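PDB 5KF0: aldehyde dehydrogenase from Burkholderia vietnamiensis, which probably oxidises aldehydes to carboxylic acids with a nicotinamide dinucleotide cofactor, and holds NADPH in this crystal. Local coordinates for residues A[174-178]-A[471-475]; A[274-278]-A[308-313]; A[297-303]-A[393-399]; A[448-453]-A[465-469]. All blocks are in the same frame, centred on the assembly; numbering follows the deposited sequence. Where two conformers were deposited one is given.

Contact 1: residues A[174-178]-A[471-475]; sequences PALAA and IEDMT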
loop_
_atom_site.group_PDB
_atom_site.type_symbol
_atom_site.label_atom_id
_atom_site.label_comp_id
_atom_site.label_asym_id
_atom_site.label_seq_id
_atom_site.Cartn_x
_atom_site.Cartn_y
_atom_site.Cartn_z
ATOM N N PRO A 174 13.242 14.916 5.953
ATOM C CA PRO A 174 13.048 13.453 6.024
ATOM C C PRO A 174 13.999 12.777 6.989
ATOM O O PRO A 174 13.618 11.779 7.620
ATOM C CB PRO A 174 13.289 12.972 4.588
ATOM C CG PRO A 174 13.499 14.177 3.752
ATOM C CD PRO A 174 13.624 15.383 4.603
ATOM N N ALA A 175 15.224 13.289 7.135
ATOM C CA ALA A 175 16.140 12.698 8.101
ATOM C C ALA A 175 15.561 12.776 9.504
ATOM O O ALA A 175 15.631 11.804 10.266
ATOM C CB ALA A 175 17.499 13.398 8.040
ATOM N N LEU A 176 14.978 13.927 9.862
ATOM C CA LEU A 176 14.358 14.062 11.182
ATOM C C LEU A 176 13.146 13.147 11.316
ATOM O O LEU A 176 12.954 12.502 12.361
ATOM C CB LEU A 176 13.960 15.521 11.422
ATOM C CG LEU A 176 15.140 16.497 11.504
ATOM C CD1 LEU A 176 14.651 17.931 11.359
ATOM C CD2 LEU A 176 15.881 16.323 12.820
ATOM N N ALA A 177 12.327 13.064 10.258
ATOM C CA ALA A 177 11.177 12.168 10.276
ATOM C C ALA A 177 11.614 10.722 10.450
ATOM O O ALA A 177 10.961 9.949 11.167
ATOM C CB ALA A 177 10.373 12.314 8.979
ATOM N N ALA A 178 12.711 10.339 9.792
ATOM C CA ALA A 178 13.182 8.956 9.817
ATOM C C ALA A 178 13.984 8.624 11.064
ATOM O O ALA A 178 14.154 7.441 11.369
ATOM C CB ALA A 178 14.049 8.663 8.590
ATOM N N ILE A 471 12.678 9.198 2.926
ATOM C CA ILE A 471 12.585 8.352 4.120
ATOM C C ILE A 471 12.970 6.914 3.788
ATOM O O ILE A 471 13.666 6.253 4.568
ATOM C CB ILE A 471 11.171 8.435 4.732
ATOM C CG1 ILE A 471 10.956 9.798 5.387
ATOM C CG2 ILE A 471 10.958 7.318 5.773
ATOM C CD1 ILE A 471 9.513 10.010 5.886
ATOM N N GLU A 472 12.532 6.409 2.629
ATOM C CA GLU A 472 12.911 5.054 2.233
ATOM C C GLU A 472 14.424 4.912 2.128
ATOM O O GLU A 472 14.998 3.920 2.599
ATOM C CB GLU A 472 12.243 4.674 0.907
ATOM C CG GLU A 472 12.457 3.218 0.558
ATOM C CD GLU A 472 11.901 2.818 -0.787
ATOM O OE1 GLU A 472 11.422 3.700 -1.533
ATOM O OE2 GLU A 472 11.950 1.607 -1.094
ATOM N N ASP A 473 15.099 5.896 1.520
ATOM C CA ASP A 473 16.549 5.795 1.385
ATOM C C ASP A 473 17.266 5.975 2.716
ATOM O O ASP A 473 18.375 5.458 2.892
ATOM C CB ASP A 473 17.068 6.829 0.382
ATOM C CG ASP A 473 16.799 6.432 -1.050
ATOM O OD1 ASP A 473 16.703 5.220 -1.326
ATOM O OD2 ASP A 473 16.681 7.330 -1.900
ATOM N N MET A 474 16.669 6.709 3.649
ATOM C CA MET A 474 17.273 6.985 4.943
ATOM C C MET A 474 16.908 5.944 5.987
ATOM O O MET A 474 17.178 6.150 7.176
ATOM C CB MET A 474 16.862 8.376 5.423
ATOM C CG MET A 474 17.374 9.467 4.501
ATOM S SD MET A 474 16.805 11.108 4.965
ATOM C CE MET A 474 17.338 11.985 3.500
ATOM N N THR A 475 16.319 4.828 5.569
ATOM C CA THR A 475 16.008 3.750 6.493
ATOM C C THR A 475 16.423 2.420 5.884
ATOM O O THR A 475 16.504 2.271 4.657
ATOM C CB THR A 475 14.508 3.698 6.843
ATOM O OG1 THR A 475 13.719 3.664 5.643
ATOM C CG2 THR A 475 14.091 4.900 7.690
#
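The last turn of helix 164-178 rests against the end of helix 467-473, where that helix hands over to strand 475-483. Start at Pro174, at a kink where its nitrogen has no bond to the preceding turn: CB lies 4.0 Å from both Ile471 CG1 and Met474 SD. Ala175 meets the same thioether, with its CB 3.9 Å from Met474 SD, while Phe157 of strand 155-158 packs on both residues. Leu176 points away and packs on Leu77 of helix 70-86. Ala177 CB reaches Ile471 CD1 at 4.0 Å. Ala178 CB then settles among Met474 CB (4.2 Å), Ile471 CG2 (4.4 Å) and Thr475 CG2 (3.9 Å). Thr475 OG1 donates to Ile471 O at 2.8 Å and also bonds Arg149. So a helix of the Rossmann-like cofactor domain is joined to the root of the C-terminal strand. No hydrogen bond crosses between the segments; the joining is apolar, and small alanine and proline side chains let Pro174 CA come within 5.5 Å of Ile471 CA.

Contact 2: residues A[274-278]-A[308-313]; sequences LDYVV and TLRDKL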
loop_
_atom_site.group_PDB
_atom_site.type_symbol
_atom_site.label_atom_id
_atom_site.label_comp_id
_atom_site.label_asym_id
_atom_site.label_seq_id
_atom_site.Cartn_x
_atom_site.Cartn_y
_atom_site.Cartn_z
ATOM N N LEU A 274 -2.192 29.247 -26.592
ATOM C CA LEU A 274 -0.800 29.632 -26.810
ATOM C C LEU A 274 -0.321 30.663 -25.794
ATOM O O LEU A 274 0.844 30.636 -25.390
ATOM C CB LEU A 274 -0.606 30.159 -28.235
ATOM C CG LEU A 274 -0.334 29.077 -29.281
ATOM C CD1 LEU A 274 -0.050 29.716 -30.642
ATOM C CD2 LEU A 274 0.809 28.154 -28.855
ATOM N N ASP A 275 -1.184 31.595 -25.376
ATOM C CA ASP A 275 -0.734 32.582 -24.394
ATOM C C ASP A 275 -0.377 31.913 -23.072
ATOM O O ASP A 275 0.610 32.286 -22.427
ATOM C CB ASP A 275 -1.795 33.663 -24.176
ATOM C CG ASP A 275 -1.897 34.629 -25.349
ATOM O OD1 ASP A 275 -0.929 34.743 -26.128
ATOM O OD2 ASP A 275 -2.951 35.281 -25.488
ATOM N N TYR A 276 -1.165 30.915 -22.656
ATOM C CA TYR A 276 -0.828 30.157 -21.456
ATOM C C TYR A 276 0.492 29.421 -21.638
ATOM O O TYR A 276 1.366 29.455 -20.763
ATOM C CB TYR A 276 -1.942 29.153 -21.125
ATOM C CG TYR A 276 -1.483 28.054 -20.183
ATOM C CD1 TYR A 276 -1.237 26.764 -20.647
ATOM C CD2 TYR A 276 -1.276 28.317 -18.830
ATOM C CE1 TYR A 276 -0.789 25.763 -19.777
ATOM C CE2 TYR A 276 -0.845 27.331 -17.958
ATOM C CZ TYR A 276 -0.603 26.054 -18.442
ATOM O OH TYR A 276 -0.156 25.087 -17.573
ATOM N N VAL A 277 0.644 28.746 -22.778
ATOM C CA VAL A 277 1.865 27.988 -23.054
ATOM C C VAL A 277 3.080 28.906 -23.015
ATOM O O VAL A 277 4.083 28.618 -22.351
ATOM C CB VAL A 277 1.742 27.271 -24.412
ATOM C CG1 VAL A 277 3.073 26.618 -24.807
ATOM C CG2 VAL A 277 0.600 26.219 -24.343
ATOM N N VAL A 278 2.995 30.031 -23.727
ATOM C CA VAL A 278 4.101 30.983 -23.782
ATOM C C VAL A 278 4.439 31.505 -22.391
ATOM O O VAL A 278 5.618 31.643 -22.042
ATOM C CB VAL A 278 3.756 32.118 -24.763
ATOM C CG1 VAL A 278 4.665 33.331 -24.549
ATOM C CG2 VAL A 278 3.855 31.602 -26.192
ATOM N N THR A 308 3.584 31.418 -34.918
ATOM C CA THR A 308 2.792 32.206 -33.976
ATOM C C THR A 308 3.357 32.109 -32.563
ATOM O O THR A 308 3.460 33.123 -31.856
ATOM C CB THR A 308 1.336 31.755 -34.006
ATOM O OG1 THR A 308 0.828 31.920 -35.334
ATOM C CG2 THR A 308 0.509 32.597 -33.053
ATOM N N LEU A 309 3.719 30.903 -32.129
ATOM C CA LEU A 309 4.344 30.766 -30.818
ATOM C C LEU A 309 5.640 31.563 -30.751
ATOM O O LEU A 309 5.915 32.230 -29.748
ATOM C CB LEU A 309 4.601 29.293 -30.497
ATOM C CG LEU A 309 5.166 29.022 -29.101
ATOM C CD1 LEU A 309 4.651 27.691 -28.552
ATOM C CD2 LEU A 309 6.690 29.014 -29.104
ATOM N N ARG A 310 6.452 31.496 -31.808
ATOM C CA ARG A 310 7.720 32.220 -31.807
ATOM C C ARG A 310 7.498 33.710 -31.588
ATOM O O ARG A 310 8.164 34.327 -30.747
ATOM C CB ARG A 310 8.478 31.978 -33.113
ATOM C CG ARG A 310 9.791 32.756 -33.201
ATOM C CD ARG A 310 10.528 32.466 -34.502
ATOM N NE ARG A 310 9.785 32.942 -35.667
ATOM C CZ ARG A 310 10.065 32.604 -36.921
ATOM N NH1 ARG A 310 11.072 31.782 -37.182
ATOM N NH2 ARG A 310 9.333 33.090 -37.915
ATOM N N ASP A 311 6.560 34.306 -32.333
ATOM C CA ASP A 311 6.281 35.733 -32.171
ATOM C C ASP A 311 5.872 36.057 -30.741
ATOM O O ASP A 311 6.345 37.039 -30.152
ATOM C CB ASP A 311 5.180 36.177 -33.136
ATOM C CG ASP A 311 5.623 36.164 -34.580
ATOM O OD1 ASP A 311 6.840 36.043 -34.838
ATOM O OD2 ASP A 311 4.744 36.291 -35.455
ATOM N N LYS A 312 4.968 35.254 -30.178
ATOM C CA LYS A 312 4.512 35.482 -28.811
ATOM C C LYS A 312 5.638 35.294 -27.804
ATOM O O LYS A 312 5.759 36.071 -26.847
ATOM C CB LYS A 312 3.349 34.544 -28.487
ATOM C CG LYS A 312 2.054 34.888 -29.239
ATOM C CD LYS A 312 0.972 33.837 -28.980
ATOM C CE LYS A 312 -0.355 34.203 -29.634
ATOM N NZ LYS A 312 -1.041 35.312 -28.912
ATOM N N LEU A 313 6.460 34.257 -27.985
ATOM C CA LEU A 313 7.520 33.995 -27.019
ATOM C C LEU A 313 8.626 35.046 -27.108
ATOM O O LEU A 313 9.208 35.426 -26.086
ATOM C CB LEU A 313 8.076 32.588 -27.227
ATOM C CG LEU A 313 9.147 32.155 -26.233
ATOM C CD1 LEU A 313 8.619 32.231 -24.809
ATOM C CD2 LEU A 313 9.607 30.743 -26.550
#
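Two helical segments cross here with their axes 9.8 Å apart at closest approach and a signed angle of -54°, so they run in broadly the same direction but diverge strongly. The backbones come nearest at Val278 and Leu313, CA to CA 5.6 Å, and are a little wider at Leu274 and Leu309, 6.6 Å. Helix 274-286 is the link of a beta-alpha-beta crossover from strand 263-266 to the parallel strand 298-302, and helix 306-319 follows that strand; Val277 and Leu309, one from each helix, both pack on Val266. Between the helices Leu274 CD2 meets Leu309 CD1 at 3.9 Å, and Leu274 CD1 touches Thr308 CG2 at 3.8 Å. Val278 is the most deeply engaged, with CG2 4.1 Å from Leu309 CG and 3.8 Å from Lys312 CB, while its CG1 lies 4.1 Å from Leu313 CD1. At the outer margin Lys312 lays its aliphatic chain over the contact, CD 4.1 Å from Leu274 CB, and ends in a salt bridge from NZ to Asp275 OD1 at 2.8 Å. Branched aliphatic groups therefore do most of the joining, and one charged pair closes the solvent-facing side, with the lysine methylenes shielding the leucine beneath.

Contact 3: residues A[297-303]-A[393-399]; sequences QRILVHA and AILEKFD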
loop_
_atom_site.group_PDB
_atom_site.type_symbol
_atom_site.label_atom_id
_atom_site.label_comp_id
_atom_site.label_asym_id
_atom_site.label_seq_id
_atom_site.Cartn_x
_atom_site.Cartn_y
_atom_site.Cartn_z
ATOM N N GLN A 297 15.325 24.494 -21.115
ATOM C CA GLN A 297 16.436 24.836 -21.988
ATOM C C GLN A 297 16.122 24.631 -23.459
ATOM O O GLN A 297 16.645 25.363 -24.298
ATOM C CB GLN A 297 17.675 24.010 -21.612
ATOM C CG GLN A 297 18.978 24.424 -22.326
ATOM C CD GLN A 297 20.184 23.685 -21.753
ATOM O OE1 GLN A 297 20.255 23.435 -20.548
ATOM N NE2 GLN A 297 21.140 23.351 -22.609
ATOM N N ARG A 298 15.260 23.667 -23.789
ATOM C CA ARG A 298 14.949 23.321 -25.169
ATOM C C ARG A 298 13.440 23.332 -25.334
ATOM O O ARG A 298 12.718 22.784 -24.498
ATOM C CB ARG A 298 15.511 21.939 -25.533
ATOM C CG ARG A 298 17.023 21.827 -25.365
ATOM C CD ARG A 298 17.522 20.426 -25.734
ATOM N NE ARG A 298 17.163 19.435 -24.716
ATOM C CZ ARG A 298 16.848 18.170 -24.970
ATOM N NH1 ARG A 298 16.811 17.719 -26.230
ATOM N NH2 ARG A 298 16.539 17.360 -23.958
ATOM N N ILE A 299 12.967 23.961 -26.406
ATOM C CA ILE A 299 11.541 24.112 -26.657
ATOM C C ILE A 299 11.256 23.566 -28.050
ATOM O O ILE A 299 11.721 24.130 -29.045
ATOM C CB ILE A 299 11.097 25.578 -26.545
ATOM C CG1 ILE A 299 11.409 26.133 -25.144
ATOM C CG2 ILE A 299 9.613 25.704 -26.866
ATOM C CD1 ILE A 299 11.239 27.653 -25.062
ATOM N N LEU A 300 10.488 22.480 -28.126
ATOM C CA LEU A 300 10.168 21.819 -29.391
ATOM C C LEU A 300 8.707 22.093 -29.718
ATOM O O LEU A 300 7.818 21.712 -28.949
ATOM C CB LEU A 300 10.434 20.313 -29.295
ATOM C CG LEU A 300 11.885 19.909 -29.028
ATOM C CD1 LEU A 300 12.172 19.785 -27.512
ATOM C CD2 LEU A 300 12.221 18.617 -29.737
ATOM N N VAL A 301 8.459 22.751 -30.852
ATOM C CA VAL A 301 7.133 23.269 -31.176
ATOM C C VAL A 301 6.654 22.696 -32.505
ATOM O O VAL A 301 7.396 22.707 -33.500
ATOM C CB VAL A 301 7.144 24.803 -31.222
ATOM C CG1 VAL A 301 5.782 25.331 -31.545
ATOM C CG2 VAL A 301 7.660 25.361 -29.887
ATOM N N HIS A 302 5.405 22.225 -32.531
ATOM C CA HIS A 302 4.863 21.674 -33.769
ATOM C C HIS A 302 4.876 22.728 -34.869
ATOM O O HIS A 302 4.538 23.892 -34.645
ATOM C CB HIS A 302 3.438 21.155 -33.576
ATOM C CG HIS A 302 2.952 20.338 -34.736
ATOM N ND1 HIS A 302 2.220 20.870 -35.775
ATOM C CD2 HIS A 302 3.129 19.028 -35.031
ATOM C CE1 HIS A 302 1.956 19.920 -36.656
ATOM N NE2 HIS A 302 2.493 18.792 -36.225
ATOM N N ALA A 303 5.247 22.302 -36.077
ATOM C CA ALA A 303 5.459 23.254 -37.161
ATOM C C ALA A 303 4.212 24.074 -37.472
ATOM O O ALA A 303 4.324 25.223 -37.915
ATOM C CB ALA A 303 5.939 22.511 -38.402
ATOM N N ALA A 393 17.269 29.908 -23.744
ATOM C CA ALA A 393 16.507 28.771 -24.224
ATOM C C ALA A 393 16.624 28.705 -25.736
ATOM O O ALA A 393 16.858 29.714 -26.411
ATOM C CB ALA A 393 15.029 28.854 -23.805
ATOM N N ILE A 394 16.443 27.492 -26.252
ATOM C CA ILE A 394 16.548 27.239 -27.681
ATOM C C ILE A 394 15.194 26.765 -28.187
ATOM O O ILE A 394 14.500 25.968 -27.540
ATOM C CB ILE A 394 17.673 26.234 -28.026
ATOM C CG1 ILE A 394 17.318 24.807 -27.605
ATOM C CG2 ILE A 394 18.990 26.677 -27.400
ATOM C CD1 ILE A 394 16.779 23.953 -28.736
ATOM N N LEU A 395 14.814 27.287 -29.349
ATOM C CA LEU A 395 13.524 27.011 -29.967
ATOM C C LEU A 395 13.763 26.183 -31.222
ATOM O O LEU A 395 14.608 26.539 -32.050
ATOM C CB LEU A 395 12.804 28.320 -30.311
ATOM C CG LEU A 395 11.479 28.208 -31.060
ATOM C CD1 LEU A 395 10.446 27.564 -30.172
ATOM C CD2 LEU A 395 11.014 29.585 -31.526
ATOM N N GLU A 396 13.052 25.065 -31.349
ATOM C CA GLU A 396 13.198 24.221 -32.528
ATOM C C GLU A 396 11.831 23.663 -32.920
ATOM O O GLU A 396 10.858 23.744 -32.160
ATOM C CB GLU A 396 14.240 23.106 -32.299
ATOM C CG GLU A 396 14.044 22.271 -31.025
ATOM C CD GLU A 396 15.142 21.218 -30.807
ATOM O OE1 GLU A 396 15.913 20.928 -31.754
ATOM O OE2 GLU A 396 15.237 20.680 -29.680
ATOM N N LYS A 397 11.770 23.101 -34.126
ATOM C CA LYS A 397 10.527 22.763 -34.813
ATOM C C LYS A 397 10.451 21.256 -35.042
ATOM O O LYS A 397 11.470 20.615 -35.312
ATOM C CB LYS A 397 10.462 23.519 -36.157
ATOM C CG LYS A 397 9.177 23.360 -36.958
ATOM C CD LYS A 397 9.300 24.045 -38.338
ATOM C CE LYS A 397 9.424 25.548 -38.204
ATOM N NZ LYS A 397 9.339 26.229 -39.534
ATOM N N PHE A 398 9.248 20.681 -34.949
ATOM C CA PHE A 398 9.065 19.280 -35.335
ATOM C C PHE A 398 7.742 19.103 -36.071
ATOM O O PHE A 398 6.836 19.934 -35.969
ATOM C CB PHE A 398 9.110 18.328 -34.125
ATOM C CG PHE A 398 7.903 18.416 -33.225
ATOM C CD1 PHE A 398 6.824 17.548 -33.389
ATOM C CD2 PHE A 398 7.855 19.358 -32.201
ATOM C CE1 PHE A 398 5.710 17.630 -32.546
ATOM C CE2 PHE A 398 6.752 19.438 -31.351
ATOM C CZ PHE A 398 5.679 18.583 -31.530
ATOM N N ASP A 399 7.656 18.000 -36.828
ATOM C CA ASP A 399 6.460 17.576 -37.557
ATOM C C ASP A 399 5.762 16.393 -36.907
ATOM O O ASP A 399 4.532 16.375 -36.801
ATOM C CB ASP A 399 6.801 17.162 -38.999
ATOM C CG ASP A 399 7.359 18.278 -39.820
ATOM O OD1 ASP A 399 6.977 19.444 -39.591
ATOM O OD2 ASP A 399 8.171 17.981 -40.716
#
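Six main-chain hydrogen bonds zip these parallel strands together. Ile394 N bonds Gln297 O at 2.9 Å, Ile299 N bonds Ile394 O and Glu396 N bonds Ile299 O, both at 2.8 Å; Val301 N to Glu396 O (2.9 Å), Phe398 N to Val301 O (3.1 Å) and Ala303 N to Phe398 O (2.9 Å) carry the ladder on. Ile299 and Val301 thus each bond the two residues that flank their partner, as parallel pairing demands. Among side chains, Glu396 takes a salt bridge from Arg407 and a hydrogen bond from Tyr384. The pair belongs to the parallel part of the alpha/beta sheet in what is the catalytic domain of this family; strand 298-302 is an inner strand, bonded along its other edge to strand 263-266, and the two axes here are twisted by 34°. On the face of Leu300, His302 and Phe398, covered by helix 401-409, Leu300 CB lies 4.0 Å from Phe398 CD2. His302 CA sits over the phenyl face, 4.0 Å from the Phe398 centroid, and its imidazole makes an offset edge-to-face pair with that ring. Across the sheet, under helix 306-319, Leu395 CD1 packs on Val301 CG2 at 3.6 Å and Ile299 CG2 at 3.9 Å.

Contact 4: residues A[448-453]-A[465-469]; sequences RVDNMP and EGIRY. With ACT (acetate ion), chain H.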
loop_
_atom_site.group_PDB
_atom_site.type_symbol
_atom_site.label_atom_id
_atom_site.label_comp_id
_atom_site.label_asym_id
_atom_site.label_seq_id
_atom_site.Cartn_x
_atom_site.Cartn_y
_atom_site.Cartn_z
ATOM N N ARG A 448 7.514 21.344 -9.806
ATOM C CA ARG A 448 7.697 20.375 -8.732
ATOM C C ARG A 448 6.807 20.765 -7.560
ATOM O O ARG A 448 6.704 21.945 -7.216
ATOM C CB ARG A 448 9.155 20.318 -8.261
ATOM C CG ARG A 448 9.380 19.326 -7.098
ATOM C CD ARG A 448 10.833 19.349 -6.644
ATOM N NE ARG A 448 11.091 18.322 -5.641
ATOM C CZ ARG A 448 12.274 18.114 -5.075
ATOM N NH1 ARG A 448 13.310 18.900 -5.371
ATOM N NH2 ARG A 448 12.423 17.116 -4.214
ATOM N N VAL A 449 6.152 19.777 -6.966
ATOM C CA VAL A 449 5.464 19.947 -5.690
ATOM C C VAL A 449 6.124 18.996 -4.698
ATOM O O VAL A 449 6.568 17.904 -5.071
ATOM C CB VAL A 449 3.936 19.726 -5.839
ATOM C CG1 VAL A 449 3.616 18.365 -6.431
ATOM C CG2 VAL A 449 3.199 19.955 -4.523
ATOM N N ASP A 450 6.253 19.430 -3.442
ATOM C CA ASP A 450 7.318 18.848 -2.632
ATOM C C ASP A 450 7.021 17.458 -2.094
ATOM O O ASP A 450 7.943 16.816 -1.580
ATOM C CB ASP A 450 7.677 19.814 -1.504
ATOM C CG ASP A 450 8.333 21.066 -2.042
ATOM O OD1 ASP A 450 9.431 20.944 -2.620
ATOM O OD2 ASP A 450 7.749 22.159 -1.915
ATOM N N ASN A 451 5.791 16.951 -2.218
ATOM C CA ASN A 451 5.554 15.566 -1.836
ATOM C C ASN A 451 5.824 14.575 -2.962
ATOM O O ASN A 451 5.931 13.376 -2.690
ATOM C CB ASN A 451 4.110 15.372 -1.344
ATOM C CG ASN A 451 3.085 15.661 -2.419
ATOM O OD1 ASN A 451 3.306 16.503 -3.288
ATOM N ND2 ASN A 451 1.942 14.975 -2.354
ATOM N N MET A 452 5.970 15.041 -4.196
ATOM C CA MET A 452 6.006 14.108 -5.312
ATOM C C MET A 452 7.374 13.434 -5.413
ATOM O O MET A 452 8.396 14.019 -5.036
ATOM C CB MET A 452 5.679 14.839 -6.614
ATOM C CG MET A 452 6.849 15.569 -7.283
ATOM S SD MET A 452 6.235 16.646 -8.606
ATOM C CE MET A 452 7.647 16.728 -9.707
ATOM N N PRO A 453 7.428 12.197 -5.913
ATOM C CA PRO A 453 8.737 11.603 -6.220
ATOM C C PRO A 453 9.464 12.476 -7.237
ATOM O O PRO A 453 8.870 12.947 -8.211
ATOM C CB PRO A 453 8.382 10.220 -6.790
ATOM C CG PRO A 453 6.965 10.371 -7.296
ATOM C CD PRO A 453 6.302 11.364 -6.381
ATOM N N GLU A 465 13.986 12.003 -4.411
ATOM C CA GLU A 465 13.582 12.759 -3.235
ATOM C C GLU A 465 12.080 13.032 -3.323
ATOM O O GLU A 465 11.371 12.428 -4.145
ATOM C CB GLU A 465 14.441 14.022 -3.087
ATOM C CG GLU A 465 15.842 13.657 -2.578
ATOM C CD GLU A 465 16.717 14.847 -2.260
ATOM O OE1 GLU A 465 16.433 15.957 -2.766
ATOM O OE2 GLU A 465 17.706 14.667 -1.523
ATOM N N GLY A 466 11.587 13.920 -2.456
ATOM C CA GLY A 466 10.188 13.868 -2.062
ATOM C C GLY A 466 10.116 13.060 -0.779
ATOM O O GLY A 466 10.770 12.025 -0.683
ATOM N N ILE A 467 9.359 13.528 0.217
ATOM C CA ILE A 467 9.585 13.089 1.598
ATOM C C ILE A 467 9.501 11.569 1.734
ATOM O O ILE A 467 10.377 10.943 2.342
ATOM C CB ILE A 467 8.601 13.774 2.553
ATOM C CG1 ILE A 467 8.844 15.289 2.592
ATOM C CG2 ILE A 467 8.715 13.130 3.949
ATOM C CD1 ILE A 467 10.274 15.692 2.949
ATOM N N ARG A 468 8.425 10.957 1.226
ATOM C CA ARG A 468 8.277 9.503 1.352
ATOM C C ARG A 468 9.487 8.760 0.810
ATOM O O ARG A 468 9.921 7.750 1.382
ATOM C CB ARG A 468 7.032 9.023 0.600
ATOM C CG ARG A 468 5.717 9.364 1.253
ATOM C CD ARG A 468 4.564 8.987 0.326
ATOM N NE ARG A 468 4.723 7.631 -0.196
ATOM C CZ ARG A 468 3.987 7.119 -1.181
ATOM N NH1 ARG A 468 3.037 7.852 -1.747
ATOM N NH2 ARG A 468 4.201 5.884 -1.601
ATOM N N TYR A 469 10.027 9.229 -0.314
ATOM C CA TYR A 469 11.073 8.505 -1.022
ATOM C C TYR A 469 12.419 8.725 -0.357
ATOM O O TYR A 469 13.229 7.796 -0.278
ATOM C CB TYR A 469 11.027 8.933 -2.503
ATOM C CG TYR A 469 9.569 8.954 -2.909
ATOM C CD1 TYR A 469 8.855 10.150 -2.987
ATOM C CD2 TYR A 469 8.874 7.766 -3.104
ATOM C CE1 TYR A 469 7.493 10.156 -3.274
ATOM C CE2 TYR A 469 7.522 7.768 -3.386
ATOM C CZ TYR A 469 6.845 8.952 -3.481
ATOM O OH TYR A 469 5.499 8.941 -3.764
HETATM C C ACT H . 12.828 22.203 -7.516
HETATM O O ACT H . 11.915 23.061 -7.690
HETATM O OXT ACT H . 13.033 21.807 -6.346
HETATM C CH3 ACT H . 13.648 21.653 -8.641
HETATM O O HOH W 1 15.624 17.257 -5.063
HETATM O O HOH W 2 6.238 12.572 -0.014
HETATM O O HOH W 3 4.222 11.262 -3.307
#
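Gly466 has no substitute here: at phi/psi 94/135 a CB would be jammed against the preceding carbonyl, and would stand only 2.2 Å from Met452 O. It is the N-cap residue of helix 467-473, and it faces a type I beta turn, Val449 to Met452, in the loop after strand 438-441. This C-terminal loop of the aldehyde dehydrogenase fold borders the cofactor pocket, the Arg448 side chain lying about 4 Å from NADPH, and it also meets a second subunit, where Asn451 ND2 bonds Asn133 O of that subunit. No direct hydrogen bond joins the two segments. Instead, Gly466 CA makes a CA-H...O contact with Met452 O at 3.5 Å, as Pro453 CA does with Glu465 O at the same distance. Water 1 links Arg448 NH1 (2.9 Å) to Glu465 OE1 (2.8 Å), while the other carboxylate oxygen of Glu465 is salt-bridged to Lys171; Arg448 NH1 also holds an acetate ion, probably from the crystallisation liquor. Pro453 lies on the Tyr469 ring, its CB 3.8 Å from the ring centroid in a CH-pi contact. Water 3 completes the seam, 2.8 Å from Asn451 O and 2.7 Å from Tyr469 OH.

The four contacts fall into two neighbourhoods on different parts of the chain. Contacts 1 and 4 share helix 467-473 and touch through Pro174 CG and Ile467 CD1, 3.7 Å apart; contacts 2 and 3 meet where helix 306-319 covers the sheet, Leu309 CD2 to Val301 CG2 3.9 Å. The centres of contacts 1 and 2 are 42 Å apart. All four are largely buried, but contacts 2 and 3 reach the surface at their margins, with Asp275 exposed in one and Lys397 and Asp399 in the other. Chemistry follows place: contact 1 is apolar, contact 2 adds a charged edge, contact 3 is a main-chain ladder, and contact 4, beside cofactor and subunit interface, has its hydrogen-bonded links through water.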